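PDB 6L0A: dihydroorotase from Saccharomyces cerevisiae S288C, which catalyses the reversible, zinc-dependent cyclisation of N-carbamoyl-L-aspartate to dihydroorotate, the third step of de novo pyrimidine biosynthesis. Local coordinates for residues 325-330 with 355-360. Numbering follows the deposited sequence.
Sequences AILFKK and LSWSVR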
loop_
_atom_site.group_PDB
_atom_site.type_symbol
_atom_site.label_atom_id
_atom_site.label_comp_id
_atom_site.label_asym_id
_atom_site.label_seq_id
_atom_site.Cartn_x
_atom_site.Cartn_y
_atom_site.Cartn_z
ATOM N N ALA C 325 24.766 -6.744 -26.207
ATOM C CA ALA C 325 23.361 -6.364 -26.198
ATOM C C ALA C 325 23.213 -5.038 -26.935
ATOM O O ALA C 325 23.822 -4.035 -26.552
ATOM C CB ALA C 325 22.824 -6.278 -24.764
ATOM N N ILE C 326 22.414 -5.037 -27.995
ATOM C CA ILE C 326 22.211 -3.855 -28.828
ATOM C C ILE C 326 20.810 -3.322 -28.563
ATOM O O ILE C 326 19.812 -3.999 -28.842
ATOM C CB ILE C 326 22.407 -4.167 -30.320
ATOM C CG1 ILE C 326 23.761 -4.854 -30.554
ATOM C CG2 ILE C 326 22.287 -2.893 -31.146
ATOM C CD1 ILE C 326 24.954 -4.001 -30.177
ATOM N N LEU C 327 20.733 -2.115 -28.024
ATOM C CA LEU C 327 19.450 -1.450 -27.851
ATOM C C LEU C 327 19.104 -0.714 -29.140
ATOM O O LEU C 327 19.912 0.075 -29.637
ATOM C CB LEU C 327 19.515 -0.477 -26.679
ATOM C CG LEU C 327 18.197 0.013 -26.091
ATOM C CD1 LEU C 327 17.645 -1.002 -25.102
ATOM C CD2 LEU C 327 18.433 1.349 -25.429
ATOM N N PHE C 328 17.917 -0.969 -29.687
ATOM C CA PHE C 328 17.514 -0.278 -30.908
ATOM C C PHE C 328 16.099 0.270 -30.779
ATOM O O PHE C 328 15.231 -0.355 -30.159
ATOM C CB PHE C 328 17.643 -1.183 -32.151
ATOM C CG PHE C 328 16.764 -2.404 -32.136
ATOM C CD1 PHE C 328 17.070 -3.491 -31.335
ATOM C CD2 PHE C 328 15.657 -2.481 -32.962
ATOM C CE1 PHE C 328 16.270 -4.622 -31.337
ATOM C CE2 PHE C 328 14.857 -3.609 -32.963
ATOM C CZ PHE C 328 15.165 -4.678 -32.154
ATOM N N LYS C 329 15.885 1.443 -31.386
ATOM C CA LYS C 329 14.713 2.292 -31.151
ATOM C C LYS C 329 13.518 1.791 -31.966
ATOM O O LYS C 329 13.036 2.433 -32.903
ATOM C CB LYS C 329 15.059 3.740 -31.480
ATOM C CG LYS C 329 13.980 4.787 -31.179
ATOM C CD LYS C 329 13.824 5.054 -29.694
ATOM C CE LYS C 329 12.906 6.253 -29.438
ATOM N NZ LYS C 329 13.614 7.558 -29.536
ATOM N N LYS C 330 13.040 0.605 -31.594
ATOM C CA LYS C 330 11.821 0.025 -32.149
ATOM C C LYS C 330 10.783 -0.037 -31.033
ATOM O O LYS C 330 10.934 -0.805 -30.076
ATOM C CB LYS C 330 12.075 -1.360 -32.738
ATOM C CG LYS C 330 10.801 -2.163 -32.993
ATOM C CD LYS C 330 10.162 -1.824 -34.335
ATOM C CE LYS C 330 8.700 -2.268 -34.393
ATOM N NZ LYS C 330 7.752 -1.131 -34.182
ATOM N N LEU C 355 6.925 0.803 -24.867
ATOM C CA LEU C 355 8.341 1.039 -24.617
ATOM C C LEU C 355 8.979 1.535 -25.907
ATOM O O LEU C 355 8.721 0.980 -26.977
ATOM C CB LEU C 355 9.040 -0.236 -24.129
ATOM C CG LEU C 355 8.658 -0.748 -22.735
ATOM C CD1 LEU C 355 9.419 -2.015 -22.412
ATOM C CD2 LEU C 355 8.946 0.321 -21.708
ATOM N N SER C 356 9.802 2.581 -25.806
ATOM C CA SER C 356 10.388 3.193 -26.997
ATOM C C SER C 356 11.514 2.362 -27.606
ATOM O O SER C 356 11.854 2.569 -28.778
ATOM C CB SER C 356 10.921 4.592 -26.665
ATOM O OG SER C 356 9.869 5.538 -26.544
ATOM N N TRP C 357 12.098 1.435 -26.849
ATOM C CA TRP C 357 13.275 0.697 -27.281
ATOM C C TRP C 357 13.035 -0.806 -27.245
ATOM O O TRP C 357 12.172 -1.309 -26.523
ATOM C CB TRP C 357 14.479 1.023 -26.402
ATOM C CG TRP C 357 14.858 2.446 -26.426
ATOM C CD1 TRP C 357 14.330 3.444 -25.672
ATOM C CD2 TRP C 357 15.862 3.044 -27.248
ATOM N NE1 TRP C 357 14.946 4.634 -25.966
ATOM C CE2 TRP C 357 15.892 4.414 -26.933
ATOM C CE3 TRP C 357 16.740 2.552 -28.221
ATOM C CZ2 TRP C 357 16.764 5.305 -27.561
ATOM C CZ3 TRP C 357 17.607 3.437 -28.840
ATOM C CH2 TRP C 357 17.616 4.794 -28.506
ATOM N N SER C 358 13.830 -1.518 -28.039
ATOM C CA SER C 358 13.866 -2.972 -28.064
ATOM C C SER C 358 15.321 -3.400 -27.916
ATOM O O SER C 358 16.234 -2.574 -27.993
ATOM C CB SER C 358 13.256 -3.533 -29.358
ATOM O OG SER C 358 11.993 -2.937 -29.627
ATOM N N VAL C 359 15.551 -4.691 -27.698
ATOM C CA VAL C 359 16.908 -5.187 -27.482
ATOM C C VAL C 359 17.121 -6.451 -28.304
ATOM O O VAL C 359 16.225 -7.295 -28.418
ATOM C CB VAL C 359 17.206 -5.433 -25.979
ATOM C CG1 VAL C 359 16.364 -6.570 -25.425
ATOM C CG2 VAL C 359 18.699 -5.705 -25.758
ATOM N N ARG C 360 18.308 -6.558 -28.900
ATOM C CA ARG C 360 18.747 -7.735 -29.635
ATOM C C ARG C 360 20.219 -7.972 -29.313
ATOM O O ARG C 360 20.864 -7.162 -28.637
ATOM C CB ARG C 360 18.536 -7.563 -31.145
ATOM C CG ARG C 360 19.433 -6.502 -31.767
ATOM C CD ARG C 360 19.454 -6.608 -33.293
ATOM N NE ARG C 360 20.594 -5.893 -33.862
ATOM C CZ ARG C 360 20.550 -4.629 -34.265
ATOM N NH1 ARG C 360 19.420 -3.944 -34.168
ATOM N NH2 ARG C 360 21.634 -4.044 -34.763
#
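Lys329 and Leu327 hold the indole of Trp357 between them. Lys329 CB lies 3.7 Å from Trp357 CZ3. CG passes near Ser356 O. A bend at chi2 (73°) puts CD over the centre of the six-membered ring, a CH-pi contact 3.6 Å from the centroid. CD also lies 3.3 Å from Ser356 O, and CE rests against Ser356 CB. NZ forms a salt bridge with Glu292, which also accepts a weak hydrogen bond from Trp357 NE1. On the other side of the indole plane, near the rim, Leu327 CD2 comes within 3.5 Å of Trp357 CE3. An alanine in place of Trp357 would probably open a gap between Leu327 CD2 and Lys329 CD and cost Glu292 its weak bond from the indole.

Strands 324-328 and 354-362 pair at the centre of a four-stranded antiparallel sheet, away from the zinc site; helix 283-293 packs on Leu327. Ile326 N bonds to Arg360 O at 2.7 Å. Phe328 O accepts from both Ser358 N and Lys330 N, the latter closing an inverse gamma turn at Lys329. On the face with Ile326, Phe328, Ser358 and Arg360, Ser358 CB lies over the Phe328 ring. Arg360 NH1 approaches the opposite ring face, at most a weak attraction, and Ile326 CG2 lies over the guanidinium. Lys329 and Arg360 lend surface here, while their charges are probably balanced mainly by Glu292, Glu4 and Glu362.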